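Local coordinates for uncharacterized protein lp_1913 (Lactobacillus plantarum, PDB 3FLH) that is of unknown function but has a rhodanese-like domain, the fold of the sulfurtransferases and of related phosphatases, at residues L15-M26 and Y101-W110; D60-L68 and A89-F98. All coordinates share one frame; numbering follows the deposited sequence.

How the interactions relate
Both contacts belong to one rhodanese-like domain, but interaction 1 lies nearer its centre, its own centre about 7 Å from the centre of the chain, against about 12 Å for the centre of interaction 2. Interaction 1 adds edge strand 16-17 to the parallel sheet and packs helix 19-27 against W110, so backbone hydrogen bonds and apolar packing share the work. Interaction 2 joins helices 58-64 and 85-95 on the other side of the sheet, through aliphatic side chains and one phenyl ring. It is partly buried too, though A62 and A96 are exposed. Helix 85-95 runs on into strand 99-103, and L90 CD1 packs against Y101 N at 3.5 Å, so the two contacts touch.

Interaction 1. Residues L15-M26 and Y101-W110; sequences LYIDHHTVLADM and YELAGALEGW
Y16 and I17 pair in parallel with E102 and L103, placing strand 16-17 at the edge of the sheet. E102 N donates to L15 O over 2.8 Å. I17 N donates to E102 O, and A104 N to I17 O, nearly straight at 173°. On one face the Y16 ring lies alongside the E102 side chain, CE2 3.9 Å from OE2, while Y16 OH bonds to Y12 and K87. On the other face, CB of I17 rests on CB of Y101, the two side chains crossing at about a right angle.

W110 is the main projection: it sits as a knob in a hole formed by H19, V22, L23 and M26 on helix 19-27. With its CG anti to the backbone N (chi1 -172°), the indole reaches back to this helix. H19 CB meets W110 CZ3 at 3.9 Å. The methyl CE of selenomethionine M26 comes within 3.5 Å of W110 CH2, with SE at the edge of the six-membered ring, a Met-aromatic contact. L103 CD1 fills the neighbouring hollow between H19 and V22. A water bridges H19 N to A104 O. Directional bonds thus fix the strand register, whereas the helix is seated by shape and dispersion.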
ATOM      1  N   LEU B  15      -2.312 -11.465  -3.950  1.00  9.42           N
ATOM      2  CA  LEU B  15      -0.897 -11.287  -3.639  1.00 10.51           C
ATOM      3  C   LEU B  15      -0.647 -11.402  -2.142  1.00 10.83           C
ATOM      4  O   LEU B  15       0.483 -11.635  -1.713  1.00 17.65           O
ATOM      5  CB  LEU B  15      -0.419  -9.911  -4.105  1.00 11.89           C
ATOM      6  CG  LEU B  15      -0.529  -9.572  -5.591  1.00 13.26           C
ATOM      7  CD1 LEU B  15      -0.192  -8.106  -5.785  1.00 15.47           C
ATOM      8  CD2 LEU B  15       0.409 -10.466  -6.406  1.00 13.27           C
ATOM      9  N   TYR B  16      -1.704 -11.243  -1.351  1.00 12.76           N
ATOM     10  CA  TYR B  16      -1.577 -11.286   0.102  1.00 13.18           C
ATOM     11  C   TYR B  16      -2.142 -12.519   0.788  1.00 14.80           C
ATOM     12  O   TYR B  16      -2.951 -13.257   0.225  1.00 12.14           O
ATOM     13  CB  TYR B  16      -2.248 -10.059   0.733  1.00 15.85           C
ATOM     14  CG  TYR B  16      -1.640  -8.723   0.376  1.00 18.46           C
ATOM     15  CD1 TYR B  16      -1.934  -8.100  -0.837  1.00 17.46           C
ATOM     16  CD2 TYR B  16      -0.789  -8.067   1.267  1.00 16.44           C
ATOM     17  CE1 TYR B  16      -1.400  -6.850  -1.151  1.00 22.30           C
ATOM     18  CE2 TYR B  16      -0.247  -6.818   0.964  1.00 23.66           C
ATOM     19  CZ  TYR B  16      -0.559  -6.215  -0.247  1.00 22.07           C
ATOM     20  OH  TYR B  16      -0.029  -4.979  -0.555  1.00 22.04           O
ATOM     21  N   ILE B  17      -1.696 -12.724   2.023  1.00 17.46           N
ATOM     22  CA  ILE B  17      -2.166 -13.827   2.846  1.00 16.87           C
ATOM     23  C   ILE B  17      -2.517 -13.231   4.211  1.00 20.27           C
ATOM     24  O   ILE B  17      -1.799 -12.373   4.733  1.00 15.39           O
ATOM     25  CB  ILE B  17      -1.098 -14.946   2.975  1.00 21.14           C
ATOM     26  CG1 ILE B  17      -1.710 -16.168   3.668  1.00 25.34           C
ATOM     27  CG2 ILE B  17       0.119 -14.440   3.730  1.00 18.24           C
ATOM     28  CD1 ILE B  17      -0.788 -17.388   3.689  1.00 21.98           C
ATOM     29  N   ASP B  18      -3.644 -13.671   4.761  1.00 16.53           N
ATOM     30  CA  ASP B  18      -4.137 -13.182   6.043  1.00 23.01           C
ATOM     31  C   ASP B  18      -3.292 -13.692   7.208  1.00 17.67           C
ATOM     32  O   ASP B  18      -2.833 -14.834   7.203  1.00 16.30           O
ATOM     33  CB  ASP B  18      -5.601 -13.611   6.222  1.00 32.55           C
ATOM     34  CG  ASP B  18      -6.297 -12.869   7.343  1.00 46.05           C
ATOM     35  OD1 ASP B  18      -5.947 -13.091   8.521  1.00 48.88           O
ATOM     36  OD2 ASP B  18      -7.201 -12.056   7.043  1.00 59.75           O
ATOM     37  N   HIS B  19      -3.094 -12.838   8.206  1.00 20.97           N
ATOM     38  CA  HIS B  19      -2.295 -13.202   9.366  1.00 23.36           C
ATOM     39  C   HIS B  19      -2.928 -14.372  10.121  1.00 26.11           C
ATOM     40  O   HIS B  19      -2.234 -15.168  10.752  1.00 27.25           O
ATOM     41  CB  HIS B  19      -2.125 -11.984  10.285  1.00 21.11           C
ATOM     42  CG  HIS B  19      -3.354 -11.630  11.064  1.00 39.08           C
ATOM     43  ND1 HIS B  19      -3.840 -12.418  12.086  1.00 37.70           N
ATOM     44  CD2 HIS B  19      -4.189 -10.567  10.980  1.00 30.15           C
ATOM     45  CE1 HIS B  19      -4.918 -11.856  12.600  1.00 32.61           C
ATOM     46  NE2 HIS B  19      -5.152 -10.730  11.947  1.00 43.59           N
ATOM     47  N   HIS B  20      -4.251 -14.473  10.037  1.00 31.22           N
ATOM     48  CA  HIS B  20      -5.002 -15.544  10.690  1.00 27.52           C
ATOM     49  C   HIS B  20      -4.610 -16.897  10.096  1.00 26.87           C
ATOM     50  O   HIS B  20      -4.477 -17.893  10.809  1.00 22.52           O
ATOM     51  CB  HIS B  20      -6.505 -15.308  10.499  1.00 37.91           C
ATOM     52  CG  HIS B  20      -7.369 -16.368  11.108  1.00 40.05           C
ATOM     53  ND1 HIS B  20      -7.416 -16.600  12.466  1.00 48.02           N
ATOM     54  CD2 HIS B  20      -8.212 -17.264  10.543  1.00 38.65           C
ATOM     55  CE1 HIS B  20      -8.250 -17.595  12.711  1.00 52.44           C
ATOM     56  NE2 HIS B  20      -8.746 -18.015  11.561  1.00 47.55           N
ATOM     57  N   THR B  21      -4.430 -16.921   8.780  1.00 22.90           N
ATOM     58  CA  THR B  21      -4.050 -18.136   8.076  1.00 20.10           C
ATOM     59  C   THR B  21      -2.635 -18.544   8.460  1.00 19.60           C
ATOM     60  O   THR B  21      -2.346 -19.727   8.646  1.00 23.01           O
ATOM     61  CB  THR B  21      -4.096 -17.929   6.547  1.00 22.35           C
ATOM     62  OG1 THR B  21      -5.378 -17.419   6.171  1.00 19.43           O
ATOM     63  CG2 THR B  21      -3.849 -19.244   5.823  1.00 24.38           C
ATOM     64  N   VAL B  22      -1.753 -17.555   8.566  1.00 18.15           N
ATOM     65  CA  VAL B  22      -0.354 -17.792   8.920  1.00 26.22           C
ATOM     66  C   VAL B  22      -0.243 -18.235  10.378  1.00 22.44           C
ATOM     67  O   VAL B  22       0.526 -19.141  10.717  1.00 16.21           O
ATOM     68  CB  VAL B  22       0.495 -16.505   8.718  1.00 23.38           C
ATOM     69  CG1 VAL B  22       1.942 -16.758   9.132  1.00 14.97           C
ATOM     70  CG2 VAL B  22       0.434 -16.066   7.262  1.00 15.85           C
ATOM     71  N   LEU B  23      -1.025 -17.591  11.235  1.00 16.35           N
ATOM     72  CA  LEU B  23      -1.013 -17.898  12.656  1.00 25.21           C
ATOM     73  C   LEU B  23      -1.514 -19.320  12.907  1.00 23.42           C
ATOM     74  O   LEU B  23      -0.849 -20.111  13.576  1.00 27.72           O
ATOM     75  CB  LEU B  23      -1.875 -16.876  13.402  1.00 24.03           C
ATOM     76  CG  LEU B  23      -1.625 -16.692  14.899  1.00 37.23           C
ATOM     77  CD1 LEU B  23      -2.298 -15.407  15.363  1.00 38.43           C
ATOM     78  CD2 LEU B  23      -2.143 -17.890  15.669  1.00 37.21           C
ATOM     79  N   ALA B  24      -2.675 -19.647  12.348  1.00 27.71           N
ATOM     80  CA  ALA B  24      -3.257 -20.974  12.516  1.00 25.17           C
ATOM     81  C   ALA B  24      -2.295 -22.072  12.077  1.00 35.64           C
ATOM     82  O   ALA B  24      -2.211 -23.125  12.708  1.00 35.59           O
ATOM     83  CB  ALA B  24      -4.560 -21.075  11.724  1.00 28.58           C
ATOM     84  N   ASP B  25      -1.572 -21.825  10.989  1.00 32.85           N
ATOM     85  CA  ASP B  25      -0.625 -22.804  10.469  1.00 26.63           C
ATOM     86  C   ASP B  25       0.571 -23.021  11.402  1.00 26.93           C
ATOM     87  O   ASP B  25       1.039 -24.149  11.551  1.00 34.67           O
ATOM     88  CB  ASP B  25      -0.149 -22.377   9.070  1.00 28.17           C
ATOM     89  CG  ASP B  25       0.970 -23.257   8.532  1.00 34.14           C
ATOM     90  OD1 ASP B  25       2.149 -22.935   8.779  1.00 31.98           O
ATOM     91  OD2 ASP B  25       0.673 -24.277   7.869  1.00 43.28           O
HETATM   92  N   MSE B  26       1.059 -21.959  12.039  1.00 28.37           N
HETATM   93  CA  MSE B  26       2.202 -22.109  12.938  1.00 39.07           C
HETATM   94  C   MSE B  26       1.817 -22.620  14.327  1.00 40.95           C
HETATM   95  O   MSE B  26       2.689 -22.873  15.159  1.00 43.13           O
HETATM   96  CB  MSE B  26       2.981 -20.791  13.074  1.00 37.17           C
HETATM   97  CG  MSE B  26       2.229 -19.664  13.752  1.00 52.57           C
HETATM   98 SE   MSE B  26       3.332 -18.082  14.038  1.00 54.09          SE
HETATM   99  CE  MSE B  26       3.462 -17.458  12.212  1.00 49.30           C
ATOM    100  N   TYR B 101       3.342 -15.198  -0.992  1.00 12.42           N
ATOM    101  CA  TYR B 101       2.362 -14.166  -0.693  1.00 13.90           C
ATOM    102  C   TYR B 101       3.028 -13.157   0.231  1.00 14.08           C
ATOM    103  O   TYR B 101       4.021 -13.467   0.889  1.00 10.82           O
ATOM    104  CB  TYR B 101       1.154 -14.774   0.040  1.00 17.17           C
ATOM    105  CG  TYR B 101       0.370 -15.799  -0.752  1.00 17.06           C
ATOM    106  CD1 TYR B 101      -0.584 -15.402  -1.694  1.00 12.60           C
ATOM    107  CD2 TYR B 101       0.601 -17.167  -0.582  1.00 15.15           C
ATOM    108  CE1 TYR B 101      -1.288 -16.340  -2.451  1.00 18.76           C
ATOM    109  CE2 TYR B 101      -0.097 -18.114  -1.334  1.00 24.72           C
ATOM    110  CZ  TYR B 101      -1.038 -17.692  -2.269  1.00 24.79           C
ATOM    111  OH  TYR B 101      -1.701 -18.618  -3.041  1.00 27.75           O
ATOM    112  N   GLU B 102       2.485 -11.948   0.272  1.00 13.07           N
ATOM    113  CA  GLU B 102       3.002 -10.928   1.162  1.00 13.24           C
ATOM    114  C   GLU B 102       2.090 -10.984   2.393  1.00 14.85           C
ATOM    115  O   GLU B 102       0.883 -11.200   2.251  1.00 14.04           O
ATOM    116  CB  GLU B 102       2.912  -9.544   0.520  1.00  8.43           C
ATOM    117  CG  GLU B 102       3.729  -8.530   1.279  1.00 20.06           C
ATOM    118  CD  GLU B 102       3.651  -7.125   0.718  1.00 27.51           C
ATOM    119  OE1 GLU B 102       3.720  -6.957  -0.520  1.00 25.23           O
ATOM    120  OE2 GLU B 102       3.541  -6.189   1.536  1.00 28.49           O
ATOM    121  N   LEU B 103       2.650 -10.818   3.589  1.00 11.40           N
ATOM    122  CA  LEU B 103       1.848 -10.843   4.815  1.00 11.04           C
ATOM    123  C   LEU B 103       1.048  -9.546   4.946  1.00 10.16           C
ATOM    124  O   LEU B 103       1.630  -8.467   4.971  1.00  8.90           O
ATOM    125  CB  LEU B 103       2.745 -10.996   6.059  1.00 14.90           C
ATOM    126  CG  LEU B 103       2.084 -10.803   7.440  1.00 14.81           C
ATOM    127  CD1 LEU B 103       1.060 -11.913   7.668  1.00 13.12           C
ATOM    128  CD2 LEU B 103       3.141 -10.843   8.558  1.00 10.82           C
ATOM    129  N   ALA B 104      -0.279  -9.649   5.025  1.00 18.31           N
ATOM    130  CA  ALA B 104      -1.133  -8.467   5.174  1.00 16.27           C
ATOM    131  C   ALA B 104      -0.842  -7.825   6.530  1.00 19.98           C
ATOM    132  O   ALA B 104      -0.831  -8.514   7.548  1.00 18.81           O
ATOM    133  CB  ALA B 104      -2.604  -8.870   5.099  1.00 17.46           C
ATOM    134  N   GLY B 105      -0.609  -6.516   6.551  1.00 15.81           N
ATOM    135  CA  GLY B 105      -0.323  -5.852   7.811  1.00 16.54           C
ATOM    136  C   GLY B 105       1.161  -5.742   8.117  1.00 17.18           C
ATOM    137  O   GLY B 105       1.579  -4.887   8.899  1.00 21.98           O
ATOM    138  N   ALA B 106       1.963  -6.611   7.507  1.00 12.72           N
ATOM    139  CA  ALA B 106       3.411  -6.597   7.706  1.00 14.99           C
ATOM    140  C   ALA B 106       3.796  -6.783   9.178  1.00 12.17           C
ATOM    141  O   ALA B 106       2.993  -7.260   9.978  1.00 19.41           O
ATOM    142  CB  ALA B 106       3.995  -5.292   7.167  1.00 17.20           C
ATOM    143  N   LEU B 107       5.020  -6.402   9.531  1.00 14.64           N
ATOM    144  CA  LEU B 107       5.504  -6.545  10.902  1.00 13.86           C
ATOM    145  C   LEU B 107       4.773  -5.629  11.872  1.00 15.38           C
ATOM    146  O   LEU B 107       4.430  -6.037  12.985  1.00 14.57           O
ATOM    147  CB  LEU B 107       7.005  -6.256  10.973  1.00  8.70           C
ATOM    148  CG  LEU B 107       7.627  -6.466  12.360  1.00 11.63           C
ATOM    149  CD1 LEU B 107       7.410  -7.909  12.802  1.00 11.95           C
ATOM    150  CD2 LEU B 107       9.116  -6.143  12.320  1.00 12.38           C
ATOM    151  N   GLU B 108       4.541  -4.390  11.450  1.00 16.54           N
ATOM    152  CA  GLU B 108       3.844  -3.414  12.281  1.00 17.67           C
ATOM    153  C   GLU B 108       2.475  -3.961  12.678  1.00 10.93           C
ATOM    154  O   GLU B 108       2.104  -3.936  13.848  1.00 18.07           O
ATOM    155  CB  GLU B 108       3.674  -2.092  11.517  1.00 24.19           C
ATOM    156  CG  GLU B 108       2.981  -0.994  12.315  1.00 32.89           C
ATOM    157  CD  GLU B 108       2.494   0.149  11.444  1.00 46.12           C
ATOM    158  OE1 GLU B 108       1.594  -0.081  10.603  1.00 53.07           O
ATOM    159  OE2 GLU B 108       3.006   1.279  11.599  1.00 46.71           O
ATOM    160  N   GLY B 109       1.725  -4.460  11.699  1.00 19.02           N
ATOM    161  CA  GLY B 109       0.408  -5.010  11.988  1.00 17.13           C
ATOM    162  C   GLY B 109       0.481  -6.225  12.895  1.00 19.17           C
ATOM    163  O   GLY B 109      -0.291  -6.350  13.848  1.00 20.78           O
ATOM    164  N   TRP B 110       1.415  -7.124  12.597  1.00 17.96           N
ATOM    165  CA  TRP B 110       1.604  -8.344  13.383  1.00 17.20           C
ATOM    166  C   TRP B 110       1.851  -8.010  14.858  1.00 17.42           C
ATOM    167  O   TRP B 110       1.228  -8.596  15.746  1.00 23.01           O
ATOM    168  CB  TRP B 110       2.774  -9.150  12.805  1.00 11.22           C
ATOM    169  CG  TRP B 110       2.951 -10.515  13.388  1.00 10.41           C
ATOM    170  CD1 TRP B 110       3.679 -10.854  14.499  1.00 15.10           C
ATOM    171  CD2 TRP B 110       2.408 -11.739  12.877  1.00 15.96           C
ATOM    172  NE1 TRP B 110       3.622 -12.216  14.703  1.00 15.96           N
ATOM    173  CE2 TRP B 110       2.848 -12.780  13.724  1.00 12.23           C
ATOM    174  CE3 TRP B 110       1.588 -12.056  11.783  1.00 21.33           C
ATOM    175  CZ2 TRP B 110       2.499 -14.113  13.511  1.00 18.65           C
ATOM    176  CZ3 TRP B 110       1.238 -13.387  11.571  1.00 14.85           C
ATOM    177  CH2 TRP B 110       1.695 -14.398  12.432  1.00 20.19           C
TER
HETATM  178  O   HOH W   1      -3.322  -9.741   8.116  1.00 35.75           O

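Interaction 2. Residues D60-L68 and A89-F98; sequences DLATRIGEL and ALLVLLSAGF
I65, just past R64, reaches across to V92, L93, A96 and F98. From CB its longer branch leaves with CG1 anti to the backbone N (chi1 -156°), which directs it to the second helix. I65 CG1 touches both L93 CD2 and F98 CE2, each at 4.0 Å. The terminal CD1 meets L93 CD2 at 3.5 Å, V92 CG1 and A96 CB, and also touches the F98 ring. I65 and the F98 side chain slide past each other in opposite directions.

One turn earlier, L61 pushes CD2 tightly against A89, 3.5 Å from its CB, and then rests on V92. A62, exposed at the surface, adds its methyl against V92 CG1. Beyond I65, the L68 and L93 side chains cross at about a right angle, L68 CD1 meeting L93 CD2 at 4.0 Å, and L68 O lies at the edge of the F98 ring.

F98 belongs to the Schellman motif that closes helix 85-95: G97 has positive phi, and F98 N bonds back to L93 O. A serine at F98 would probably open a gap beside I65 CG1 and L68, leaving both without their aromatic partner.

The two helix segments run nearly parallel, 22° apart with axes 9.9 Å from each other. A89 and L93 of helix 85-95 touch strand 73-77, as does L68 just after helix 58-64, which places this pair of segments on one side of the parallel sheet, an arrangement that belongs to the alpha/beta rhodanese-like fold.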
ATOM      1  N   ASP B  60      19.109  -9.464  -0.884  1.00 29.23           N
ATOM      2  CA  ASP B  60      19.884 -10.695  -0.925  1.00 20.61           C
ATOM      3  C   ASP B  60      19.007 -11.864  -1.347  1.00 24.55           C
ATOM      4  O   ASP B  60      19.501 -12.955  -1.624  1.00 21.29           O
ATOM      5  CB  ASP B  60      20.489 -10.981   0.451  1.00 30.44           C
ATOM      6  CG  ASP B  60      21.421  -9.881   0.915  1.00 35.75           C
ATOM      7  OD1 ASP B  60      22.404  -9.588   0.202  1.00 38.21           O
ATOM      8  OD2 ASP B  60      21.173  -9.308   1.995  1.00 43.46           O
ATOM      9  N   LEU B  61      17.702 -11.624  -1.402  1.00 23.88           N
ATOM     10  CA  LEU B  61      16.744 -12.661  -1.768  1.00 20.81           C
ATOM     11  C   LEU B  61      17.097 -13.429  -3.041  1.00 18.08           C
ATOM     12  O   LEU B  61      17.290 -14.646  -3.001  1.00 16.84           O
ATOM     13  CB  LEU B  61      15.347 -12.055  -1.906  1.00 20.64           C
ATOM     14  CG  LEU B  61      14.262 -13.037  -2.341  1.00 25.91           C
ATOM     15  CD1 LEU B  61      14.100 -14.136  -1.297  1.00 25.06           C
ATOM     16  CD2 LEU B  61      12.962 -12.290  -2.543  1.00 32.75           C
ATOM     17  N   ALA B  62      17.170 -12.729  -4.171  1.00 16.85           N
ATOM     18  CA  ALA B  62      17.492 -13.373  -5.446  1.00 19.42           C
ATOM     19  C   ALA B  62      18.739 -14.253  -5.350  1.00 18.25           C
ATOM     20  O   ALA B  62      18.831 -15.295  -6.008  1.00 22.12           O
ATOM     21  CB  ALA B  62      17.683 -12.318  -6.541  1.00 15.30           C
ATOM     22  N   THR B  63      19.688 -13.833  -4.522  1.00 15.04           N
ATOM     23  CA  THR B  63      20.935 -14.572  -4.335  1.00 22.51           C
ATOM     24  C   THR B  63      20.796 -15.822  -3.464  1.00 21.69           C
ATOM     25  O   THR B  63      21.401 -16.857  -3.752  1.00 20.67           O
ATOM     26  CB  THR B  63      22.022 -13.669  -3.696  1.00 28.05           C
ATOM     27  OG1 THR B  63      22.325 -12.579  -4.581  1.00 26.71           O
ATOM     28  CG2 THR B  63      23.298 -14.472  -3.435  1.00 34.22           C
ATOM     29  N   ARG B  64      19.992 -15.725  -2.408  1.00 27.21           N
ATOM     30  CA  ARG B  64      19.804 -16.831  -1.465  1.00 26.10           C
ATOM     31  C   ARG B  64      18.531 -17.643  -1.683  1.00 35.96           C
ATOM     32  O   ARG B  64      18.164 -18.478  -0.852  1.00 30.87           O
ATOM     33  CB  ARG B  64      19.810 -16.286  -0.038  1.00 27.72           C
ATOM     34  CG  ARG B  64      21.122 -15.635   0.379  1.00 28.95           C
ATOM     35  CD  ARG B  64      21.008 -15.013   1.761  1.00 36.86           C
ATOM     36  NE  ARG B  64      20.426 -15.956   2.712  1.00 31.20           N
ATOM     37  CZ  ARG B  64      19.901 -15.618   3.885  1.00 27.13           C
ATOM     38  NH1 ARG B  64      19.877 -14.352   4.276  1.00 21.09           N
ATOM     39  NH2 ARG B  64      19.382 -16.555   4.660  1.00 37.13           N
ATOM     40  N   ILE B  65      17.872 -17.412  -2.809  1.00 33.00           N
ATOM     41  CA  ILE B  65      16.632 -18.108  -3.103  1.00 37.77           C
ATOM     42  C   ILE B  65      16.864 -19.583  -3.436  1.00 38.73           C
ATOM     43  O   ILE B  65      15.918 -20.368  -3.527  1.00 34.54           O
ATOM     44  CB  ILE B  65      15.883 -17.396  -4.257  1.00 34.63           C
ATOM     45  CG1 ILE B  65      14.394 -17.722  -4.188  1.00 38.12           C
ATOM     46  CG2 ILE B  65      16.472 -17.804  -5.598  1.00 38.24           C
ATOM     47  CD1 ILE B  65      13.561 -16.878  -5.113  1.00 42.12           C
ATOM     48  N   GLY B  66      18.133 -19.955  -3.594  1.00 37.54           N
ATOM     49  CA  GLY B  66      18.471 -21.332  -3.910  1.00 28.78           C
ATOM     50  C   GLY B  66      18.534 -22.222  -2.682  1.00 32.59           C
ATOM     51  O   GLY B  66      18.774 -23.425  -2.788  1.00 37.88           O
ATOM     52  N   GLU B  67      18.314 -21.635  -1.512  1.00 35.39           N
ATOM     53  CA  GLU B  67      18.351 -22.385  -0.256  1.00 31.52           C
ATOM     54  C   GLU B  67      16.933 -22.675   0.217  1.00 30.60           C
ATOM     55  O   GLU B  67      16.730 -23.207   1.309  1.00 28.52           O
ATOM     56  CB  GLU B  67      19.064 -21.571   0.822  1.00 32.10           C
ATOM     57  CG  GLU B  67      20.117 -20.625   0.289  1.00 39.71           C
ATOM     58  CD  GLU B  67      20.662 -19.702   1.362  1.00 43.87           C
ATOM     59  OE1 GLU B  67      19.888 -19.316   2.264  1.00 35.63           O
ATOM     60  OE2 GLU B  67      21.859 -19.350   1.293  1.00 54.10           O
ATOM     61  N   LEU B  68      15.952 -22.325  -0.607  1.00 27.13           N
ATOM     62  CA  LEU B  68      14.555 -22.518  -0.236  1.00 29.44           C
ATOM     63  C   LEU B  68      13.921 -23.794  -0.784  1.00 27.00           C
ATOM     64  O   LEU B  68      14.194 -24.207  -1.908  1.00 31.83           O
ATOM     65  CB  LEU B  68      13.735 -21.299  -0.679  1.00 30.44           C
ATOM     66  CG  LEU B  68      14.226 -19.926  -0.192  1.00 25.73           C
ATOM     67  CD1 LEU B  68      13.325 -18.838  -0.743  1.00 27.30           C
ATOM     68  CD2 LEU B  68      14.252 -19.882   1.328  1.00 20.06           C
ATOM     69  N   ALA B  89      10.076  -8.571  -3.454  1.00 10.74           N
ATOM     70  CA  ALA B  89      10.480  -9.922  -3.067  1.00 13.61           C
ATOM     71  C   ALA B  89       9.488 -10.915  -3.680  1.00 15.01           C
ATOM     72  O   ALA B  89       9.887 -11.935  -4.234  1.00 13.89           O
ATOM     73  CB  ALA B  89      10.481 -10.062  -1.542  1.00 13.03           C
ATOM     74  N   LEU B  90       8.194 -10.607  -3.574  1.00 12.81           N
ATOM     75  CA  LEU B  90       7.164 -11.480  -4.120  1.00 14.13           C
ATOM     76  C   LEU B  90       7.388 -11.727  -5.609  1.00 15.44           C
ATOM     77  O   LEU B  90       7.266 -12.860  -6.076  1.00  8.96           O
ATOM     78  CB  LEU B  90       5.764 -10.887  -3.897  1.00 14.32           C
ATOM     79  CG  LEU B  90       4.563 -11.783  -4.246  1.00 21.99           C
ATOM     80  CD1 LEU B  90       4.607 -13.067  -3.404  1.00 19.40           C
ATOM     81  CD2 LEU B  90       3.256 -11.043  -3.987  1.00 13.59           C
ATOM     82  N   LEU B  91       7.723 -10.674  -6.351  1.00 14.84           N
ATOM     83  CA  LEU B  91       7.955 -10.796  -7.790  1.00 14.21           C
ATOM     84  C   LEU B  91       9.107 -11.748  -8.097  1.00 15.79           C
ATOM     85  O   LEU B  91       9.053 -12.529  -9.054  1.00 17.63           O
ATOM     86  CB  LEU B  91       8.245  -9.419  -8.401  1.00 12.82           C
ATOM     87  CG  LEU B  91       8.510  -9.394  -9.911  1.00 25.44           C
ATOM     88  CD1 LEU B  91       7.364 -10.062 -10.649  1.00 13.73           C
ATOM     89  CD2 LEU B  91       8.675  -7.950 -10.379  1.00 27.36           C
ATOM     90  N   VAL B  92      10.151 -11.679  -7.280  1.00  9.82           N
ATOM     91  CA  VAL B  92      11.311 -12.544  -7.449  1.00 13.65           C
ATOM     92  C   VAL B  92      10.908 -14.004  -7.232  1.00 14.74           C
ATOM     93  O   VAL B  92      11.245 -14.878  -8.038  1.00 15.21           O
ATOM     94  CB  VAL B  92      12.432 -12.157  -6.450  1.00 12.51           C
ATOM     95  CG1 VAL B  92      13.592 -13.139  -6.543  1.00 19.49           C
ATOM     96  CG2 VAL B  92      12.915 -10.744  -6.747  1.00 11.84           C
ATOM     97  N   LEU B  93      10.172 -14.259  -6.153  1.00 10.41           N
ATOM     98  CA  LEU B  93       9.731 -15.612  -5.822  1.00 13.85           C
ATOM     99  C   LEU B  93       8.784 -16.190  -6.878  1.00 15.29           C
ATOM    100  O   LEU B  93       8.987 -17.306  -7.365  1.00 12.33           O
ATOM    101  CB  LEU B  93       9.054 -15.619  -4.441  1.00 10.91           C
ATOM    102  CG  LEU B  93       9.952 -15.342  -3.234  1.00 13.61           C
ATOM    103  CD1 LEU B  93       9.113 -14.989  -2.013  1.00 13.21           C
ATOM    104  CD2 LEU B  93      10.816 -16.578  -2.957  1.00 21.21           C
ATOM    105  N   LEU B  94       7.751 -15.430  -7.228  1.00 13.48           N
ATOM    106  CA  LEU B  94       6.789 -15.884  -8.229  1.00 13.67           C
ATOM    107  C   LEU B  94       7.455 -16.066  -9.602  1.00 18.99           C
ATOM    108  O   LEU B  94       7.121 -16.996 -10.334  1.00 16.29           O
ATOM    109  CB  LEU B  94       5.610 -14.902  -8.331  1.00 10.67           C
ATOM    110  CG  LEU B  94       4.765 -14.608  -7.070  1.00 12.25           C
ATOM    111  CD1 LEU B  94       3.635 -13.640  -7.448  1.00  7.44           C
ATOM    112  CD2 LEU B  94       4.178 -15.894  -6.495  1.00 13.71           C
ATOM    113  N   SER B  95       8.400 -15.195  -9.954  1.00 21.33           N
ATOM    114  CA  SER B  95       9.085 -15.323 -11.247  1.00 21.92           C
ATOM    115  C   SER B  95       9.958 -16.576 -11.284  1.00 20.09           C
ATOM    116  O   SER B  95      10.204 -17.139 -12.351  1.00 25.78           O
ATOM    117  CB  SER B  95       9.965 -14.101 -11.532  1.00 13.71           C
ATOM    118  OG  SER B  95       9.183 -12.937 -11.731  1.00 27.56           O
ATOM    119  N   ALA B  96      10.422 -17.005 -10.115  1.00 15.91           N
ATOM    120  CA  ALA B  96      11.275 -18.183 -10.005  1.00 20.53           C
ATOM    121  C   ALA B  96      10.477 -19.484  -9.945  1.00 23.59           C
ATOM    122  O   ALA B  96      11.054 -20.564  -9.835  1.00 32.97           O
ATOM    123  CB  ALA B  96      12.165 -18.064  -8.768  1.00 19.42           C
ATOM    124  N   GLY B  97       9.154 -19.380 -10.015  1.00 19.12           N
ATOM    125  CA  GLY B  97       8.324 -20.569  -9.968  1.00 24.32           C
ATOM    126  C   GLY B  97       7.924 -20.991  -8.563  1.00 29.21           C
ATOM    127  O   GLY B  97       7.519 -22.134  -8.342  1.00 26.49           O
ATOM    128  N   PHE B  98       8.040 -20.076  -7.606  1.00 20.58           N
ATOM    129  CA  PHE B  98       7.670 -20.374  -6.226  1.00 20.94           C
ATOM    130  C   PHE B  98       6.269 -19.876  -5.911  1.00 24.10           C
ATOM    131  O   PHE B  98       5.741 -18.986  -6.582  1.00 22.56           O
ATOM    132  CB  PHE B  98       8.649 -19.714  -5.247  1.00 23.46           C
ATOM    133  CG  PHE B  98       9.943 -20.452  -5.096  1.00 24.77           C
ATOM    134  CD1 PHE B  98      10.025 -21.569  -4.273  1.00 23.46           C
ATOM    135  CD2 PHE B  98      11.079 -20.042  -5.788  1.00 32.79           C
ATOM    136  CE1 PHE B  98      11.217 -22.275  -4.148  1.00 33.44           C
ATOM    137  CE2 PHE B  98      12.279 -20.741  -5.673  1.00 29.05           C
ATOM    138  CZ  PHE B  98      12.349 -21.859  -4.849  1.00 29.78           C
TER